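Epimerase family protein SDR39U1 (Homo sapiens, PDB 4B4O) probably works as an NADP-dependent oxidoreductase, and binds NADPH on a Rossmann-type parallel sheet. Local coordinates at residues T85-A90 against E140-L145; L105-A110 against V154-V159; P174-L179 against A234-R239. The protein carries 3 engineered substitutions. One frame throughout, in Å; residues are numbered along the deposited sequence.

Contact 1: T85-A90 against E140-L145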
loop_
_atom_site.group_PDB
_atom_site.type_symbol
_atom_site.label_atom_id
_atom_site.label_comp_id
_atom_site.label_asym_id
_atom_site.label_seq_id
_atom_site.Cartn_x
_atom_site.Cartn_y
_atom_site.Cartn_z
ATOM N N THR A 85 -7.565 8.364 -11.450
ATOM C CA THR A 85 -6.114 8.519 -11.645
ATOM C C THR A 85 -5.513 7.297 -12.337
ATOM O O THR A 85 -4.738 7.433 -13.278
ATOM C CB THR A 85 -5.341 8.785 -10.338
ATOM O OG1 THR A 85 -5.497 7.675 -9.449
ATOM C CG2 THR A 85 -5.810 10.083 -9.699
ATOM N N THR A 86 -5.913 6.108 -11.912
ATOM C CA THR A 86 -5.411 4.892 -12.537
ATOM C C THR A 86 -5.801 4.821 -14.021
ATOM O O THR A 86 -4.988 4.489 -14.878
ATOM C CB THR A 86 -5.885 3.633 -11.774
ATOM O OG1 THR A 86 -5.426 3.704 -10.421
ATOM C CG2 THR A 86 -5.360 2.332 -12.422
ATOM N N GLN A 87 -7.046 5.137 -14.320
ATOM C CA GLN A 87 -7.560 5.032 -15.692
ATOM C C GLN A 87 -6.876 6.041 -16.581
ATOM O O GLN A 87 -6.563 5.766 -17.733
ATOM C CB GLN A 87 -9.079 5.222 -15.683
ATOM C CG GLN A 87 -9.743 5.168 -17.046
ATOM C CD GLN A 87 -10.912 4.169 -17.104
ATOM O OE1 GLN A 87 -12.052 4.507 -17.511
ATOM N NE2 GLN A 87 -10.629 2.923 -16.709
ATOM N N LEU A 88 -6.600 7.209 -16.016
ATOM C CA LEU A 88 -5.992 8.306 -16.756
ATOM C C LEU A 88 -4.577 7.935 -17.174
ATOM O O LEU A 88 -4.143 8.236 -18.284
ATOM C CB LEU A 88 -5.968 9.565 -15.886
ATOM C CG LEU A 88 -6.243 10.938 -16.524
ATOM C CD1 LEU A 88 -7.186 10.931 -17.718
ATOM C CD2 LEU A 88 -6.791 11.857 -15.419
ATOM N N LEU A 89 -3.859 7.291 -16.265
ATOM C CA LEU A 89 -2.525 6.784 -16.554
ATOM C C LEU A 89 -2.569 5.649 -17.567
ATOM O O LEU A 89 -1.768 5.612 -18.509
ATOM C CB LEU A 89 -1.834 6.313 -15.262
ATOM C CG LEU A 89 -1.003 7.380 -14.540
ATOM C CD1 LEU A 89 -0.554 6.970 -13.137
ATOM C CD2 LEU A 89 0.187 7.738 -15.417
ATOM N N ALA A 90 -3.500 4.723 -17.371
ATOM C CA ALA A 90 -3.686 3.593 -18.287
ATOM C C ALA A 90 -3.933 4.036 -19.734
ATOM O O ALA A 90 -3.260 3.588 -20.647
ATOM C CB ALA A 90 -4.832 2.722 -17.799
ATOM N N GLU A 140 -7.950 -2.539 -9.916
ATOM C CA GLU A 140 -7.089 -3.330 -10.776
ATOM C C GLU A 140 -7.629 -3.341 -12.195
ATOM O O GLU A 140 -6.866 -3.234 -13.152
ATOM C CB GLU A 140 -6.915 -4.748 -10.207
ATOM C CG GLU A 140 -6.134 -4.714 -8.895
ATOM C CD GLU A 140 -5.916 -6.074 -8.218
ATOM O OE1 GLU A 140 -6.225 -7.129 -8.812
ATOM O OE2 GLU A 140 -5.407 -6.058 -7.064
ATOM N N ALA A 141 -8.945 -3.434 -12.343
ATOM C CA ALA A 141 -9.548 -3.391 -13.682
ATOM C C ALA A 141 -9.177 -2.096 -14.402
ATOM O O ALA A 141 -8.971 -2.083 -15.617
ATOM C CB ALA A 141 -11.058 -3.518 -13.590
ATOM N N ALA A 142 -9.141 -1.002 -13.650
ATOM C CA ALA A 142 -8.878 0.307 -14.200
ATOM C C ALA A 142 -7.451 0.384 -14.755
ATOM O O ALA A 142 -7.187 1.115 -15.709
ATOM C CB ALA A 142 -9.122 1.360 -13.137
ATOM N N ALA A 143 -6.546 -0.375 -14.152
ATOM C CA ALA A 143 -5.152 -0.376 -14.569
ATOM C C ALA A 143 -4.881 -1.275 -15.769
ATOM O O ALA A 143 -3.818 -1.170 -16.379
ATOM C CB ALA A 143 -4.259 -0.798 -13.401
ATOM N N ARG A 144 -5.795 -2.192 -16.078
ATOM C CA ARG A 144 -5.455 -3.316 -16.959
ATOM C C ARG A 144 -5.313 -2.871 -18.412
ATOM O O ARG A 144 -6.245 -2.375 -19.000
ATOM C CB ARG A 144 -6.498 -4.436 -16.845
ATOM C CG ARG A 144 -6.341 -5.718 -17.729
ATOM C CD ARG A 144 -6.994 -6.852 -16.981
ATOM N NE ARG A 144 -6.362 -7.174 -15.694
ATOM C CZ ARG A 144 -6.955 -7.273 -14.490
ATOM N NH1 ARG A 144 -8.268 -7.125 -14.322
ATOM N NH2 ARG A 144 -6.194 -7.535 -13.415
ATOM N N LEU A 145 -4.128 -3.062 -18.962
ATOM C CA LEU A 145 -3.833 -2.765 -20.352
ATOM C C LEU A 145 -4.070 -4.021 -21.173
ATOM O O LEU A 145 -3.755 -5.119 -20.727
ATOM C CB LEU A 145 -2.372 -2.359 -20.532
ATOM C CG LEU A 145 -1.782 -1.208 -19.696
ATOM C CD1 LEU A 145 -0.270 -1.091 -19.886
ATOM C CD2 LEU A 145 -2.483 0.096 -20.073
#
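A142 is the residue most deeply covered where helix 72-95 meets the last turn of helix 131-143. Its CB is directed at the first helix and settles between two side chains one residue apart, 4.0 Å from T86 CG2 and 4.2 Å from Q87 NE2. A methyl group suits this place, because the backbones come close enough for the CA atoms of Q87 and A142 to lie 5.1 Å apart, a spacing that leaves little room for a longer side chain. One turn along helix 72-95, A90 repeats the economy: its CB points toward helix 131-143 and ends 3.5 Å from A142 O. The methyl thus rests on a main-chain carbonyl rather than fitting into a side-chain pocket, and no hydrogen bond joins the two segments. Both helices lie on the same side of the Rossmann-fold sheet, one leading into strand 102-108 and the other belonging to the beta-alpha-beta crossover between that strand and strand 151-161; T86 and A143 both also touch L105 of the sheet. T86 serves two neighbours through its two branches. With CG2 anti to its own backbone N, the methyl reaches over to A143, 3.4 Å from its N and 3.5 Å from its CB. The same rotation puts OG1 beside the T86 backbone N (chi1 -59°), where it is hydrogen-bonded to R82 O in the preceding turn and to N57 ND2. Threonine fits here because its methyl can pack against the alanines while its hydroxyl, in a buried position, keeps polar partners. Farther along, where the chain has left helix 131-143, L145 brings its CD2 to within 3.6 Å of A90 O, beside the A90 methyl.

Contact 2: L105-A110 against V154-V159. With NDP (NADPH dihydro-nicotinamide-adenine-dinucleotide phosphate), chain I.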
loop_
_atom_site.group_PDB
_atom_site.type_symbol
_atom_site.label_atom_id
_atom_site.label_comp_id
_atom_site.label_asym_id
_atom_site.label_seq_id
_atom_site.Cartn_x
_atom_site.Cartn_y
_atom_site.Cartn_z
ATOM N N LEU A 105 0.885 -1.042 -10.222
ATOM C CA LEU A 105 -0.154 -0.462 -9.361
ATOM C C LEU A 105 -0.053 -1.024 -7.972
ATOM O O LEU A 105 0.313 -2.191 -7.790
ATOM C CB LEU A 105 -1.541 -0.789 -9.909
ATOM C CG LEU A 105 -2.703 -0.140 -9.162
ATOM C CD1 LEU A 105 -2.556 1.378 -9.137
ATOM C CD2 LEU A 105 -4.008 -0.524 -9.830
ATOM N N VAL A 106 -0.325 -0.179 -6.982
ATOM C CA VAL A 106 -0.417 -0.638 -5.597
ATOM C C VAL A 106 -1.879 -0.683 -5.239
ATOM O O VAL A 106 -2.592 0.311 -5.383
ATOM C CB VAL A 106 0.330 0.278 -4.590
ATOM C CG1 VAL A 106 -0.071 -0.044 -3.160
ATOM C CG2 VAL A 106 1.840 0.150 -4.732
ATOM N N THR A 107 -2.340 -1.852 -4.804
ATOM C CA THR A 107 -3.674 -1.963 -4.207
ATOM C C THR A 107 -3.501 -2.612 -2.825
ATOM O O THR A 107 -2.488 -2.354 -2.153
ATOM C CB THR A 107 -4.647 -2.693 -5.140
ATOM O OG1 THR A 107 -4.279 -4.073 -5.254
ATOM C CG2 THR A 107 -4.621 -2.065 -6.527
ATOM N N GLY A 108 -4.466 -3.403 -2.375
ATOM C CA GLY A 108 -4.471 -3.840 -0.985
ATOM C C GLY A 108 -4.866 -5.274 -0.735
ATOM O O GLY A 108 -5.531 -5.907 -1.540
ATOM N N VAL A 109 -4.454 -5.786 0.411
ATOM C CA VAL A 109 -4.804 -7.141 0.809
ATOM C C VAL A 109 -6.281 -7.262 1.169
ATOM O O VAL A 109 -6.780 -8.371 1.371
ATOM C CB VAL A 109 -3.945 -7.652 1.993
ATOM C CG1 VAL A 109 -2.489 -7.786 1.589
ATOM C CG2 VAL A 109 -4.137 -6.776 3.210
ATOM N N ALA A 110 -6.979 -6.137 1.258
ATOM C CA ALA A 110 -8.434 -6.136 1.428
ATOM C C ALA A 110 -9.156 -7.013 0.387
ATOM O O ALA A 110 -10.310 -7.390 0.590
ATOM C CB ALA A 110 -8.947 -4.712 1.351
ATOM N N VAL A 154 0.774 -5.768 -10.273
ATOM C CA VAL A 154 -0.065 -5.205 -9.236
ATOM C C VAL A 154 0.473 -5.722 -7.920
ATOM O O VAL A 154 0.572 -6.919 -7.727
ATOM C CB VAL A 154 -1.543 -5.604 -9.388
ATOM C CG1 VAL A 154 -2.308 -5.197 -8.152
ATOM C CG2 VAL A 154 -2.145 -4.970 -10.628
ATOM N N VAL A 155 0.820 -4.814 -7.022
ATOM C CA VAL A 155 1.274 -5.176 -5.686
ATOM C C VAL A 155 0.158 -4.908 -4.683
ATOM O O VAL A 155 -0.201 -3.757 -4.422
ATOM C CB VAL A 155 2.569 -4.400 -5.309
ATOM C CG1 VAL A 155 3.124 -4.860 -3.972
ATOM C CG2 VAL A 155 3.634 -4.578 -6.396
ATOM N N ARG A 156 -0.424 -5.972 -4.151
ATOM C CA ARG A 156 -1.438 -5.846 -3.117
ATOM C C ARG A 156 -0.710 -5.720 -1.783
ATOM O O ARG A 156 -0.116 -6.683 -1.287
ATOM C CB ARG A 156 -2.350 -7.067 -3.098
ATOM C CG ARG A 156 -3.305 -7.143 -4.285
ATOM C CD ARG A 156 -3.877 -8.538 -4.466
ATOM N NE ARG A 156 -4.749 -8.624 -5.637
ATOM C CZ ARG A 156 -5.277 -9.738 -6.109
ATOM N NH1 ARG A 156 -5.038 -10.900 -5.520
ATOM N NH2 ARG A 156 -6.064 -9.687 -7.161
ATOM N N SER A 157 -0.792 -4.551 -1.166
ATOM C CA SER A 157 -0.003 -4.256 0.020
ATOM C C SER A 157 -0.749 -4.500 1.324
ATOM O O SER A 157 -1.953 -4.250 1.442
ATOM C CB SER A 157 0.442 -2.795 -0.016
ATOM O OG SER A 157 1.269 -2.477 1.089
ATOM N N GLY A 158 -0.007 -4.950 2.325
ATOM C CA GLY A 158 -0.485 -4.941 3.704
ATOM C C GLY A 158 -0.225 -3.577 4.320
ATOM O O GLY A 158 0.009 -2.613 3.610
ATOM N N VAL A 159 -0.321 -3.492 5.643
ATOM C CA VAL A 159 -0.142 -2.246 6.361
ATOM C C VAL A 159 1.323 -1.882 6.279
ATOM O O VAL A 159 2.191 -2.686 6.632
ATOM C CB VAL A 159 -0.525 -2.394 7.840
ATOM C CG1 VAL A 159 -0.814 -1.011 8.454
ATOM C CG2 VAL A 159 -1.748 -3.309 7.928
HETATM P PA NDP I . -0.748 8.762 0.958
HETATM O O1A NDP I . -2.133 9.275 1.422
HETATM O O2A NDP I . 0.525 9.137 1.745
HETATM O O5B NDP I . -0.371 9.274 -0.545
HETATM C C5B NDP I . -1.462 9.454 -1.443
HETATM C C4B NDP I . -1.058 10.482 -2.470
HETATM O O4B NDP I . -2.069 10.483 -3.476
HETATM C C3B NDP I . -0.972 11.887 -1.864
HETATM O O3B NDP I . 0.395 12.340 -1.648
HETATM C C2B NDP I . -1.661 12.775 -2.890
HETATM O O2B NDP I . -0.734 13.376 -3.781
HETATM C C1B NDP I . -2.477 11.823 -3.711
HETATM N N9A NDP I . -3.862 11.981 -3.260
HETATM C C8A NDP I . -4.402 12.070 -2.001
HETATM N N7A NDP I . -5.782 12.275 -2.114
HETATM C C5A NDP I . -6.080 12.319 -3.440
HETATM C C6A NDP I . -7.273 12.486 -4.275
HETATM N N6A NDP I . -8.501 12.627 -3.733
HETATM N N1A NDP I . -7.132 12.477 -5.618
HETATM C C2A NDP I . -5.895 12.336 -6.175
HETATM N N3A NDP I . -4.754 12.150 -5.480
HETATM C C4A NDP I . -4.815 12.125 -4.168
HETATM O O3 NDP I . -1.004 7.167 0.867
HETATM P PN NDP I . 0.166 6.063 0.965
HETATM O O1N NDP I . 1.442 6.648 0.382
HETATM O O2N NDP I . 0.224 5.523 2.363
HETATM O O5D NDP I . -0.421 4.865 -0.002
HETATM C C5D NDP I . -0.527 5.209 -1.402
HETATM C C4D NDP I . -1.468 4.281 -2.143
HETATM O O4D NDP I . -1.200 2.984 -1.625
HETATM C C3D NDP I . -2.967 4.537 -1.885
HETATM O O3D NDP I . -3.736 4.344 -3.115
HETATM C C2D NDP I . -3.331 3.531 -0.787
HETATM O O2D NDP I . -4.637 2.942 -0.822
HETATM C C1D NDP I . -2.387 2.397 -1.087
HETATM N N1N NDP I . -2.092 1.551 0.084
HETATM C C2N NDP I . -1.556 2.064 1.200
HETATM C C3N NDP I . -1.285 1.262 2.286
HETATM C C7N NDP I . -0.678 1.878 3.493
HETATM O O7N NDP I . -0.156 2.984 3.372
HETATM N N7N NDP I . -0.697 1.249 4.665
HETATM C C4N NDP I . -1.524 -0.208 2.245
HETATM C C5N NDP I . -2.094 -0.663 0.982
HETATM C C6N NDP I . -2.346 0.233 -0.040
HETATM P P2B NDP I . -0.928 14.967 -4.197
HETATM O O1X NDP I . -2.049 15.001 -5.214
HETATM O O2X NDP I . -1.273 15.749 -2.894
HETATM O O3X NDP I . 0.484 15.164 -4.803
#
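One wall of the nicotinamide pocket is built where strand 102-108 of the Rossmann-type sheet ends beside the break in its parallel neighbour, strand 151-161. L105 O receives V155 N at 2.8 Å, almost along the C=O axis, and T107 O receives S157 N at 2.9 Å in a nearly straight bond (174°). In return, T107 N and V109 N give their hydrogens to V155 O and S157 O, so that the parallel pairing runs right up to the coenzyme. V106, V155 and S157 put their side chains on the coenzyme face, where V106 and V155 also pack on L202 of helix 195-207. Branched valine suits an extended chain there, and V106 CG1, anti to its backbone N, lies 3.6 Å from O4D of the NADPH ribose. The other face carries L105, T107, V154 and R156. T107 OG1 sits between its own N and carbonyl carbon (chi1 69°), alongside R156 CG at 3.4 Å, and both polar ends find E140 of helix 131-143, by a hydrogen bond and a salt bridge respectively. S157 is small enough for its CB to come up obliquely at the rim of the dihydronicotinamide, 3.5 Å from NDP C5N. Its OG, anti to the backbone N, donates to an in-plane lone pair of G158 O at 2.8 Å. An alanine here would probably leave the G158 carbonyl less firmly oriented, since the hydroxyl's bond would be gone. That carbonyl oxygen stands 3.2 Å from NDP C4N, while T107 O approaches C6N. C4N is the carbon that gives up hydride, so the two strands place main-chain oxygens beside the rim of the reactive ring, and their partial negative charge would probably favour the positive charge it gains on oxidation.

Contact 3: P174-L179 against A234-R239; sequences PFRLGL and AALGRR
Two Schellman motifs meet here, closing helix 166-176 at G178 and helix 225-236 at G237, far from the NADPH site. In the first, P174 O accepts the N-H groups of both L177 and L179 while G178 N bonds back to F175 O. Glycine suits both turns because phi is positive, and a beta carbon at G178 would point toward the R238-R239 segment and crowd R239 NH2. Ahead of the turns, L236 supplies the apolar part of the contact. Its CD1 lies 3.7 Å from F175 CB, and its CD2 meets R176 CG, the two side chains crossing at about a right angle, so that R176 contributes the aliphatic part of its chain. The F175 ring continues the packing against F232, one turn before L236. The main polar tie comes from R238. Bent at chi2 (-53°), its chain lays CG and CD over the end of the first helix, and NE donates to R176 O at 2.7 Å with an angle of 161°. The acceptor lies in the guanidinium plane, at its edge, whereas the donor stands above the plane of the carbonyl. Arginine is apt at this spot: carbonyls at a helix C-terminus carry the negative end of the dipole, which a nearby positive charge would probably offset. NH1 of the same group makes a weak bond to G237 O, tying it back to its own turn. Several of these residues touch crystal neighbours, so the arginine poses may partly reflect the lattice. R239 completes the join through water. One molecule donates to both F175 O and R239 O; another donates to G178 O and accepts from R239 NH2, 2.9 Å away.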
loop_
_atom_site.group_PDB
_atom_site.type_symbol
_atom_site.label_atom_id
_atom_site.label_comp_id
_atom_site.label_asym_id
_atom_site.label_seq_id
_atom_site.Cartn_x
_atom_site.Cartn_y
_atom_site.Cartn_z
ATOM N N PRO A 174 0.939 7.581 20.841
ATOM C CA PRO A 174 0.249 6.874 21.909
ATOM C C PRO A 174 1.034 5.684 22.448
ATOM O O PRO A 174 1.138 5.515 23.661
ATOM C CB PRO A 174 -1.053 6.411 21.236
ATOM C CG PRO A 174 -1.296 7.420 20.177
ATOM C CD PRO A 174 0.063 7.787 19.669
ATOM N N PHE A 175 1.578 4.868 21.561
ATOM C CA PHE A 175 2.388 3.747 22.001
ATOM C C PHE A 175 3.573 4.213 22.844
ATOM O O PHE A 175 3.840 3.642 23.913
ATOM C CB PHE A 175 2.879 2.905 20.820
ATOM C CG PHE A 175 1.976 1.773 20.473
ATOM C CD1 PHE A 175 0.823 1.976 19.726
ATOM C CD2 PHE A 175 2.267 0.477 20.912
ATOM C CE1 PHE A 175 -0.024 0.916 19.415
ATOM C CE2 PHE A 175 1.419 -0.590 20.599
ATOM C CZ PHE A 175 0.269 -0.360 19.861
ATOM N N ARG A 176 4.255 5.260 22.389
ATOM C CA ARG A 176 5.355 5.830 23.148
ATOM C C ARG A 176 4.964 6.309 24.531
ATOM O O ARG A 176 5.804 6.372 25.414
ATOM C CB ARG A 176 6.001 6.973 22.376
ATOM C CG ARG A 176 6.920 6.484 21.277
ATOM C CD ARG A 176 7.483 7.634 20.461
ATOM N NE ARG A 176 8.453 8.403 21.231
ATOM C CZ ARG A 176 8.932 9.598 20.872
ATOM N NH1 ARG A 176 8.511 10.169 19.743
ATOM N NH2 ARG A 176 9.824 10.244 21.639
ATOM N N LEU A 177 3.696 6.651 24.715
ATOM C CA LEU A 177 3.212 7.152 25.986
ATOM C C LEU A 177 2.589 6.077 26.858
ATOM O O LEU A 177 2.026 6.369 27.914
ATOM C CB LEU A 177 2.208 8.293 25.743
ATOM C CG LEU A 177 2.796 9.650 25.305
ATOM C CD1 LEU A 177 1.672 10.567 24.876
ATOM C CD2 LEU A 177 3.622 10.313 26.393
ATOM N N GLY A 178 2.664 4.835 26.411
ATOM C CA GLY A 178 2.095 3.712 27.159
ATOM C C GLY A 178 0.581 3.512 27.009
ATOM O O GLY A 178 -0.033 2.809 27.832
ATOM N N LEU A 179 0.019 4.079 25.931
ATOM C CA LEU A 179 -1.409 3.989 25.633
ATOM C C LEU A 179 -1.693 2.962 24.538
ATOM O O LEU A 179 -2.825 2.799 24.120
ATOM C CB LEU A 179 -1.950 5.343 25.228
ATOM C CG LEU A 179 -1.807 6.490 26.236
ATOM C CD1 LEU A 179 -2.300 7.783 25.597
ATOM C CD2 LEU A 179 -2.520 6.234 27.556
ATOM N N ALA A 234 7.538 -3.677 23.262
ATOM C CA ALA A 234 8.886 -4.128 23.587
ATOM C C ALA A 234 9.910 -3.242 22.891
ATOM O O ALA A 234 10.841 -2.777 23.524
ATOM C CB ALA A 234 9.088 -5.606 23.252
ATOM N N ALA A 235 9.722 -2.951 21.619
ATOM C CA ALA A 235 10.715 -2.178 20.865
ATOM C C ALA A 235 10.858 -0.764 21.383
ATOM O O ALA A 235 11.914 -0.153 21.226
ATOM C CB ALA A 235 10.386 -2.148 19.368
ATOM N N LEU A 236 9.785 -0.224 21.956
ATOM C CA LEU A 236 9.809 1.151 22.508
ATOM C C LEU A 236 10.149 1.176 24.004
ATOM O O LEU A 236 10.358 2.229 24.578
ATOM C CB LEU A 236 8.446 1.832 22.286
ATOM C CG LEU A 236 7.992 2.031 20.834
ATOM C CD1 LEU A 236 6.489 2.307 20.811
ATOM C CD2 LEU A 236 8.804 3.093 20.115
ATOM N N GLY A 237 10.188 -0.002 24.618
ATOM C CA GLY A 237 10.388 -0.124 26.063
ATOM C C GLY A 237 9.197 0.357 26.893
ATOM O O GLY A 237 9.379 0.988 27.928
ATOM N N ARG A 238 7.987 0.043 26.437
ATOM C CA ARG A 238 6.778 0.562 27.058
ATOM C C ARG A 238 5.749 -0.490 27.305
ATOM O O ARG A 238 5.629 -1.473 26.545
ATOM C CB ARG A 238 6.112 1.567 26.129
ATOM C CG ARG A 238 6.602 2.986 26.100
ATOM C CD ARG A 238 6.695 3.730 27.407
ATOM N NE ARG A 238 7.469 4.869 26.923
ATOM C CZ ARG A 238 8.774 5.077 27.005
ATOM N NH1 ARG A 238 9.567 4.323 27.742
ATOM N NH2 ARG A 238 9.235 6.149 26.371
ATOM N N ARG A 239 4.958 -0.239 28.337
ATOM C CA ARG A 239 3.696 -0.931 28.572
ATOM C C ARG A 239 2.794 -0.799 27.346
ATOM O O ARG A 239 2.628 0.301 26.835
ATOM C CB ARG A 239 2.970 -0.272 29.758
ATOM C CG ARG A 239 3.768 -0.117 31.059
ATOM C CD ARG A 239 3.005 0.675 32.134
ATOM N NE ARG A 239 2.526 1.980 31.626
ATOM C CZ ARG A 239 2.916 3.204 32.051
ATOM N NH1 ARG A 239 3.812 3.369 33.033
ATOM N NH2 ARG A 239 2.388 4.295 31.470
HETATM O O HOH W 1 2.192 1.406 24.575
HETATM O O HOH W 2 -0.225 3.395 30.678
#

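Contacts 1 and 2 are neighbours, their centres 15 Å apart, and share the beta-alpha-beta crossover through helix 131-143. E140, from contact 1, bridges them: its OE2 lies 2.9 Å from T107 OG1 and 3.0 Å from R156 NE, joining the helix to both strands of contact 2. A143 CB adds packing on L105 CD2. Contact 2 touches NADPH directly, whereas in contact 1 the T86 side chain stays about 8 Å from it, on the helix that also carries the coenzyme ligand R82. Contact 3 stands apart, its centre 28 Å from that of contact 2 and 41 Å from that of contact 1, although helix 166-176 directly follows strand 151-161.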